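Local coordinates for protein proline dehydrogenase (Bradyrhizobium japonicum USDA 110, PDB 3HAZ) that probably oxidises L-proline to L-glutamate in two steps, using FAD in its proline dehydrogenase part and NAD in its aldehyde dehydrogenase part, at residues D285-S290 / A315-A320; D292-T297 / F309-Q314. One frame throughout, in Å; residues are numbered along the deposited sequence.

Contact 1 of 2, residues D285-S290 / A315-A320. With FAD (flavin-adenine dinucleotide), chain C.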
loop_
_atom_site.group_PDB
_atom_site.type_symbol
_atom_site.label_atom_id
_atom_site.label_comp_id
_atom_site.label_asym_id
_atom_site.label_seq_id
_atom_site.Cartn_x
_atom_site.Cartn_y
_atom_site.Cartn_z
ATOM N N ASP A 285 25.750 4.301 36.276
ATOM C CA ASP A 285 26.433 3.156 36.868
ATOM C C ASP A 285 27.376 3.571 37.998
ATOM O O ASP A 285 27.917 2.724 38.707
ATOM C CB ASP A 285 27.135 2.276 35.815
ATOM C CG ASP A 285 28.295 2.974 35.124
ATOM O OD1 ASP A 285 28.620 4.124 35.481
ATOM O OD2 ASP A 285 28.882 2.357 34.208
ATOM N N ARG A 286 27.544 4.877 38.177
ATOM C CA ARG A 286 28.352 5.398 39.278
ATOM C C ARG A 286 27.509 5.990 40.415
ATOM O O ARG A 286 28.056 6.438 41.424
ATOM C CB ARG A 286 29.341 6.450 38.755
ATOM C CG ARG A 286 30.500 5.863 37.939
ATOM C CD ARG A 286 31.231 6.952 37.171
ATOM N NE ARG A 286 32.634 6.620 36.921
ATOM C CZ ARG A 286 33.410 7.279 36.065
ATOM N NH1 ARG A 286 32.912 8.297 35.366
ATOM N NH2 ARG A 286 34.681 6.923 35.901
ATOM N N LEU A 287 26.186 5.997 40.258
ATOM C CA LEU A 287 25.313 6.604 41.266
ATOM C C LEU A 287 25.517 6.014 42.671
ATOM O O LEU A 287 25.779 6.738 43.631
ATOM C CB LEU A 287 23.844 6.476 40.866
ATOM C CG LEU A 287 22.866 7.085 41.878
ATOM C CD1 LEU A 287 23.240 8.526 42.195
ATOM C CD2 LEU A 287 21.428 6.991 41.396
ATOM N N GLU A 288 25.372 4.703 42.780
ATOM C CA GLU A 288 25.491 4.013 44.062
ATOM C C GLU A 288 26.855 4.220 44.708
ATOM O O GLU A 288 26.953 4.473 45.906
ATOM C CB GLU A 288 25.240 2.515 43.879
ATOM C CG GLU A 288 23.806 2.150 43.568
ATOM C CD GLU A 288 23.575 0.647 43.590
ATOM O OE1 GLU A 288 24.551 -0.099 43.832
ATOM O OE2 GLU A 288 22.420 0.214 43.370
ATOM N N LEU A 289 27.908 4.099 43.905
ATOM C CA LEU A 289 29.264 4.263 44.408
ATOM C C LEU A 289 29.467 5.693 44.893
ATOM O O LEU A 289 30.061 5.926 45.944
ATOM C CB LEU A 289 30.286 3.914 43.321
ATOM C CG LEU A 289 31.759 3.983 43.737
ATOM C CD1 LEU A 289 32.055 3.034 44.905
ATOM C CD2 LEU A 289 32.660 3.688 42.549
ATOM N N SER A 290 28.951 6.654 44.138
ATOM C CA SER A 290 29.107 8.057 44.510
ATOM C C SER A 290 28.435 8.354 45.851
ATOM O O SER A 290 28.985 9.072 46.688
ATOM C CB SER A 290 28.543 8.971 43.418
ATOM O OG SER A 290 27.128 9.014 43.479
ATOM N N ALA A 315 17.236 14.309 37.841
ATOM C CA ALA A 315 15.828 13.954 37.773
ATOM C C ALA A 315 15.488 13.092 36.559
ATOM O O ALA A 315 14.419 12.498 36.509
ATOM C CB ALA A 315 14.955 15.209 37.800
ATOM N N TYR A 316 16.379 13.021 35.573
ATOM C CA TYR A 316 16.080 12.176 34.420
ATOM C C TYR A 316 16.222 10.693 34.754
ATOM O O TYR A 316 15.861 9.834 33.959
ATOM C CB TYR A 316 16.847 12.595 33.150
ATOM C CG TYR A 316 18.328 12.249 33.056
ATOM C CD1 TYR A 316 19.050 11.778 34.154
ATOM C CD2 TYR A 316 19.013 12.440 31.855
ATOM C CE1 TYR A 316 20.419 11.481 34.041
ATOM C CE2 TYR A 316 20.368 12.156 31.732
ATOM C CZ TYR A 316 21.070 11.679 32.828
ATOM O OH TYR A 316 22.417 11.400 32.693
ATOM N N GLN A 317 16.722 10.405 35.954
ATOM C CA GLN A 317 16.820 9.024 36.430
ATOM C C GLN A 317 15.575 8.633 37.210
ATOM O O GLN A 317 15.063 9.409 38.017
ATOM C CB GLN A 317 18.047 8.832 37.319
ATOM C CG GLN A 317 19.378 9.016 36.618
ATOM C CD GLN A 317 20.474 8.193 37.267
ATOM O OE1 GLN A 317 20.284 7.012 37.562
ATOM N NE2 GLN A 317 21.633 8.805 37.479
ATOM N N LYS A 318 15.097 7.419 36.972
ATOM C CA LYS A 318 13.947 6.907 37.700
ATOM C C LYS A 318 14.235 6.818 39.200
ATOM O O LYS A 318 13.320 6.915 40.016
ATOM C CB LYS A 318 13.530 5.548 37.128
ATOM C CG LYS A 318 13.342 5.569 35.603
ATOM C CD LYS A 318 13.086 4.168 35.048
ATOM C CE LYS A 318 12.851 4.207 33.532
ATOM N NZ LYS A 318 12.893 2.837 32.912
ATOM N N ARG A 319 15.508 6.670 39.560
ATOM C CA ARG A 319 15.903 6.570 40.972
ATOM C C ARG A 319 15.966 7.918 41.694
ATOM O O ARG A 319 16.235 7.967 42.891
ATOM C CB ARG A 319 17.259 5.866 41.109
ATOM C CG ARG A 319 17.238 4.373 40.787
ATOM C CD ARG A 319 18.647 3.789 40.800
ATOM N NE ARG A 319 19.481 4.375 39.754
ATOM C CZ ARG A 319 20.779 4.135 39.602
ATOM N NH1 ARG A 319 21.407 3.309 40.432
ATOM N NH2 ARG A 319 21.450 4.723 38.619
ATOM N N ALA A 320 15.709 9.005 40.975
ATOM C CA ALA A 320 15.918 10.349 41.526
ATOM C C ALA A 320 15.203 10.593 42.862
ATOM O O ALA A 320 15.804 11.097 43.815
ATOM C CB ALA A 320 15.527 11.407 40.505
HETATM P PA FAD C . 15.736 21.275 28.902
HETATM O O1A FAD C . 15.821 21.634 27.311
HETATM O O2A FAD C . 14.437 21.608 29.486
HETATM O O5B FAD C . 15.980 19.678 29.087
HETATM C C5B FAD C . 17.114 19.115 28.493
HETATM C C4B FAD C . 17.324 17.692 29.026
HETATM O O4B FAD C . 16.117 16.774 29.229
HETATM C C3B FAD C . 18.504 16.928 28.989
HETATM O O3B FAD C . 19.728 17.550 29.342
HETATM C C2B FAD C . 18.100 15.600 29.578
HETATM O O2B FAD C . 18.476 15.350 30.919
HETATM C C1B FAD C . 16.648 15.467 29.283
HETATM N N9A FAD C . 16.260 14.794 28.057
HETATM C C8A FAD C . 16.503 15.184 26.743
HETATM N N7A FAD C . 15.906 14.267 25.921
HETATM C C5A FAD C . 15.281 13.299 26.743
HETATM C C6A FAD C . 14.482 12.064 26.428
HETATM N N6A FAD C . 14.233 11.673 25.046
HETATM N N1A FAD C . 13.993 11.324 27.399
HETATM C C2A FAD C . 14.208 11.684 28.744
HETATM N N3A FAD C . 14.978 12.869 29.047
HETATM C C4A FAD C . 15.486 13.640 28.032
HETATM N N1 FAD C . 23.773 17.178 34.861
HETATM C C2 FAD C . 24.308 16.026 35.384
HETATM O O2 FAD C . 23.995 14.811 34.815
HETATM N N3 FAD C . 25.225 16.100 36.488
HETATM C C4 FAD C . 25.563 17.311 37.021
HETATM O O4 FAD C . 26.404 17.378 38.140
HETATM C C4X FAD C . 25.001 18.518 36.480
HETATM N N5 FAD C . 25.355 19.851 37.059
HETATM C C5X FAD C . 24.795 21.029 36.507
HETATM C C6 FAD C . 25.151 22.339 37.072
HETATM C C7 FAD C . 24.587 23.513 36.523
HETATM C C7M FAD C . 24.981 24.863 37.102
HETATM C C8 FAD C . 23.638 23.428 35.388
HETATM C C8M FAD C . 23.013 24.688 34.767
HETATM C C9 FAD C . 23.300 22.174 34.851
HETATM C C9A FAD C . 23.890 20.945 35.412
HETATM N N10 FAD C . 23.544 19.635 34.855
HETATM C C10 FAD C . 24.121 18.438 35.424
HETATM C "C1'" FAD C . 22.470 19.466 33.825
HETATM C "C2'" FAD C . 22.933 19.475 32.345
HETATM O "O2'" FAD C . 24.252 20.003 32.248
HETATM C "C3'" FAD C . 21.910 20.256 31.505
HETATM O "O3'" FAD C . 22.095 21.655 31.690
HETATM C "C4'" FAD C . 20.423 19.890 31.856
HETATM O "O4'" FAD C . 20.106 18.544 31.951
HETATM C "C5'" FAD C . 19.410 20.660 30.967
HETATM O "O5'" FAD C . 18.135 20.797 31.576
HETATM P P FAD C . 17.245 22.145 31.196
HETATM O O1P FAD C . 15.856 22.169 32.119
HETATM O O2P FAD C . 18.063 23.348 31.394
HETATM O O3P FAD C . 16.968 22.080 29.588
HETATM O O HOH W 1 24.440 3.071 40.336
HETATM O O HOH W 2 20.538 1.756 42.613
#

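Contact 2 of 2, residues D292-T297 / F309-Q314. With FAD (flavin-adenine dinucleotide), chain C.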
loop_
_atom_site.group_PDB
_atom_site.type_symbol
_atom_site.label_atom_id
_atom_site.label_comp_id
_atom_site.label_asym_id
_atom_site.label_seq_id
_atom_site.Cartn_x
_atom_site.Cartn_y
_atom_site.Cartn_z
ATOM N N ASP A 292 27.915 6.221 48.235
ATOM C CA ASP A 292 28.736 5.577 49.266
ATOM C C ASP A 292 29.877 6.501 49.674
ATOM O O ASP A 292 30.149 6.691 50.856
ATOM C CB ASP A 292 29.342 4.278 48.741
ATOM C CG ASP A 292 28.317 3.176 48.571
ATOM O OD1 ASP A 292 27.233 3.256 49.192
ATOM O OD2 ASP A 292 28.603 2.230 47.808
ATOM N N VAL A 293 30.558 7.058 48.678
ATOM C CA VAL A 293 31.684 7.943 48.926
ATOM C C VAL A 293 31.204 9.208 49.637
ATOM O O VAL A 293 31.792 9.635 50.632
ATOM C CB VAL A 293 32.400 8.301 47.611
ATOM C CG1 VAL A 293 33.325 9.508 47.798
ATOM C CG2 VAL A 293 33.159 7.089 47.087
ATOM N N ILE A 294 30.116 9.783 49.135
ATOM C CA ILE A 294 29.571 11.022 49.691
ATOM C C ILE A 294 29.126 10.853 51.145
ATOM O O ILE A 294 29.347 11.741 51.973
ATOM C CB ILE A 294 28.395 11.551 48.833
ATOM C CG1 ILE A 294 28.924 12.126 47.519
ATOM C CG2 ILE A 294 27.605 12.604 49.574
ATOM C CD1 ILE A 294 27.834 12.522 46.537
ATOM N N ALA A 295 28.512 9.714 51.451
ATOM C CA ALA A 295 28.029 9.448 52.801
ATOM C C ALA A 295 29.186 9.299 53.789
ATOM O O ALA A 295 29.126 9.815 54.904
ATOM C CB ALA A 295 27.153 8.197 52.823
ATOM N N ALA A 296 30.229 8.584 53.384
ATOM C CA ALA A 296 31.377 8.372 54.267
ATOM C C ALA A 296 32.117 9.687 54.499
ATOM O O ALA A 296 32.610 9.953 55.590
ATOM C CB ALA A 296 32.311 7.314 53.696
ATOM N N THR A 297 32.178 10.518 53.466
ATOM C CA THR A 297 32.798 11.819 53.602
ATOM C C THR A 297 31.997 12.697 54.555
ATOM O O THR A 297 32.552 13.308 55.470
ATOM C CB THR A 297 32.900 12.517 52.241
ATOM O OG1 THR A 297 33.615 11.669 51.333
ATOM C CG2 THR A 297 33.625 13.847 52.381
ATOM N N PHE A 309 28.035 21.876 52.239
ATOM C CA PHE A 309 28.241 20.595 51.570
ATOM C C PHE A 309 26.982 20.151 50.849
ATOM O O PHE A 309 25.871 20.389 51.319
ATOM C CB PHE A 309 28.680 19.509 52.554
ATOM C CG PHE A 309 29.043 18.206 51.894
ATOM C CD1 PHE A 309 30.344 17.960 51.477
ATOM C CD2 PHE A 309 28.085 17.225 51.686
ATOM C CE1 PHE A 309 30.682 16.766 50.867
ATOM C CE2 PHE A 309 28.417 16.029 51.069
ATOM C CZ PHE A 309 29.717 15.798 50.663
ATOM N N GLY A 310 27.165 19.496 49.707
ATOM C CA GLY A 310 26.037 19.044 48.918
ATOM C C GLY A 310 26.400 18.236 47.688
ATOM O O GLY A 310 27.574 17.915 47.447
ATOM N N LEU A 311 25.377 17.913 46.905
ATOM C CA LEU A 311 25.540 17.070 45.730
ATOM C C LEU A 311 24.446 17.371 44.721
ATOM O O LEU A 311 23.408 17.954 45.061
ATOM C CB LEU A 311 25.457 15.598 46.114
ATOM C CG LEU A 311 24.035 15.026 46.187
ATOM C CD1 LEU A 311 24.071 13.501 46.226
ATOM C CD2 LEU A 311 23.280 15.578 47.387
ATOM N N ALA A 312 24.685 16.959 43.481
ATOM C CA ALA A 312 23.681 17.072 42.428
ATOM C C ALA A 312 22.902 15.763 42.334
ATOM O O ALA A 312 23.455 14.684 42.577
ATOM C CB ALA A 312 24.338 17.396 41.095
ATOM N N ILE A 313 21.622 15.873 41.988
ATOM C CA ILE A 313 20.750 14.728 41.765
ATOM C C ILE A 313 20.047 14.899 40.418
ATOM O O ILE A 313 19.447 15.946 40.150
ATOM C CB ILE A 313 19.695 14.596 42.875
ATOM C CG1 ILE A 313 20.371 14.468 44.247
ATOM C CG2 ILE A 313 18.790 13.393 42.622
ATOM C CD1 ILE A 313 19.405 14.633 45.411
ATOM N N GLN A 314 20.131 13.873 39.575
ATOM C CA GLN A 314 19.603 13.940 38.214
ATOM C C GLN A 314 18.168 13.411 38.130
ATOM O O GLN A 314 17.914 12.216 38.305
ATOM C CB GLN A 314 20.496 13.142 37.263
ATOM C CG GLN A 314 21.957 13.590 37.221
ATOM C CD GLN A 314 22.910 12.414 37.045
ATOM O OE1 GLN A 314 22.743 11.372 37.680
ATOM N NE2 GLN A 314 23.910 12.577 36.182
HETATM P PA FAD C . 15.736 21.275 28.902
HETATM O O1A FAD C . 15.821 21.634 27.311
HETATM O O2A FAD C . 14.437 21.608 29.486
HETATM O O5B FAD C . 15.980 19.678 29.087
HETATM C C5B FAD C . 17.114 19.115 28.493
HETATM C C4B FAD C . 17.324 17.692 29.026
HETATM O O4B FAD C . 16.117 16.774 29.229
HETATM C C3B FAD C . 18.504 16.928 28.989
HETATM O O3B FAD C . 19.728 17.550 29.342
HETATM C C2B FAD C . 18.100 15.600 29.578
HETATM O O2B FAD C . 18.476 15.350 30.919
HETATM C C1B FAD C . 16.648 15.467 29.283
HETATM N N9A FAD C . 16.260 14.794 28.057
HETATM C C8A FAD C . 16.503 15.184 26.743
HETATM N N7A FAD C . 15.906 14.267 25.921
HETATM C C5A FAD C . 15.281 13.299 26.743
HETATM C C6A FAD C . 14.482 12.064 26.428
HETATM N N6A FAD C . 14.233 11.673 25.046
HETATM N N1A FAD C . 13.993 11.324 27.399
HETATM C C2A FAD C . 14.208 11.684 28.744
HETATM N N3A FAD C . 14.978 12.869 29.047
HETATM C C4A FAD C . 15.486 13.640 28.032
HETATM N N1 FAD C . 23.773 17.178 34.861
HETATM C C2 FAD C . 24.308 16.026 35.384
HETATM O O2 FAD C . 23.995 14.811 34.815
HETATM N N3 FAD C . 25.225 16.100 36.488
HETATM C C4 FAD C . 25.563 17.311 37.021
HETATM O O4 FAD C . 26.404 17.378 38.140
HETATM C C4X FAD C . 25.001 18.518 36.480
HETATM N N5 FAD C . 25.355 19.851 37.059
HETATM C C5X FAD C . 24.795 21.029 36.507
HETATM C C6 FAD C . 25.151 22.339 37.072
HETATM C C7 FAD C . 24.587 23.513 36.523
HETATM C C7M FAD C . 24.981 24.863 37.102
HETATM C C8 FAD C . 23.638 23.428 35.388
HETATM C C8M FAD C . 23.013 24.688 34.767
HETATM C C9 FAD C . 23.300 22.174 34.851
HETATM C C9A FAD C . 23.890 20.945 35.412
HETATM N N10 FAD C . 23.544 19.635 34.855
HETATM C C10 FAD C . 24.121 18.438 35.424
HETATM C "C1'" FAD C . 22.470 19.466 33.825
HETATM C "C2'" FAD C . 22.933 19.475 32.345
HETATM O "O2'" FAD C . 24.252 20.003 32.248
HETATM C "C3'" FAD C . 21.910 20.256 31.505
HETATM O "O3'" FAD C . 22.095 21.655 31.690
HETATM C "C4'" FAD C . 20.423 19.890 31.856
HETATM O "O4'" FAD C . 20.106 18.544 31.951
HETATM C "C5'" FAD C . 19.410 20.660 30.967
HETATM O "O5'" FAD C . 18.135 20.797 31.576
HETATM P P FAD C . 17.245 22.145 31.196
HETATM O O1P FAD C . 15.856 22.169 32.119
HETATM O O2P FAD C . 18.063 23.348 31.394
HETATM O O3P FAD C . 16.968 22.080 29.588
#

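Contact 1 of 2, residues D285-S290 / A315-A320
L287 lays its CD2 methyl over the guanidinium of R319. The methyl sits above the centre of the group, with CD2 3.4 Å from R319 CZ. CG of L287 is anti to the backbone N (chi1 180°), which carries the branch across to the arginine. R319 approaches from the far side, and the bend at chi3 (-64°) turns its guanidinium toward L287 and Q317. Its NH2 donates to Q317 OE1 at 2.8 Å, in the plane of that carbonyl and on a lone pair. NH2 also bonds to A284 O, so two acceptors help fix the rotation of the group. E288 forms no direct salt bridge with R319; its OE2 is 4.4 Å from R319 NH1. Two waters in the plane of the guanidinium edge link R319 to E288. One accepts from both R319 NH1 and E288 N. The other accepts from R319 NH1 at 2.8 Å and donates to E288 OE2, while E288 OE1 is held by R524 N. Q317 NE2 bonds to Q314 OE1. Y316 touches the FAD ribose through CD2, 3.1 Å from O2B. The contact joins the first turn of helix 287-298 to the loop between strand 309-314 and helix 320-333, with helix 369-384 packed against that loop.

Contact 2 of 2, residues D292-T297 / F309-Q314
The beta-alpha-beta unit of strand 276-279, helix 287-298 and strand 309-314 holds this contact, within the parallel barrel of the proline dehydrogenase domain, which belongs to the TIM-barrel clan. I294 of the helix meets F309 and L311 of the strand. The two segments run nearly antiparallel, at 167°, with their axes 10.5 Å apart. I294 divides its work between two branches. Its CG2 meets the edge of the F309 ring, near the ring plane, 3.8 Å from CE2. Its CD1 reaches further along the strand and lies 3.9 Å from L311 CD1 and just as near L311 CB. CG1 of I294 is anti to the carbonyl carbon (chi1 -73°), and the chain then runs extended to CD1. T297, one turn on, adds a looser touch of its CG2 on F309. Its OG1 donates back to V293 O at 2.8 Å, from above the carbonyl plane. That oxygen also accepts the backbone N-H of T297. Helix 252-272 packs beside T297, and helix 320-333 touches L311 through V327. The other side of the strand faces the flavin. There A312 CB lies 3.6 Å from FAD O4. At the strand end, Q314 NE2 is shared between E282 O and the flavin, which helps fix the amide. Its bond to FAD O2 is almost straight, 2.6 Å long at 173°.

How the contacts relate
Both contacts are buried, and both use helix 287-298 of the proline dehydrogenase barrel. Their centres lie 11 Å apart. Along the chain, both segments of contact 2 fall between those of contact 1. Contact 2 joins the second half of the helix to strand 309-314, and its meeting surface is purely apolar. Contact 1 lies at the start of the helix, against the loop that follows the strand. Its chemistry is mixed: a leucine methyl lies on one face of an arginine, whose edge is linked by waters to a glutamate. The two also touch directly, with A320 CB 3.3 Å from Q314 O. Each reaches FAD at a different end: contact 1 at the adenosine ribose, contact 2 at the flavin ring.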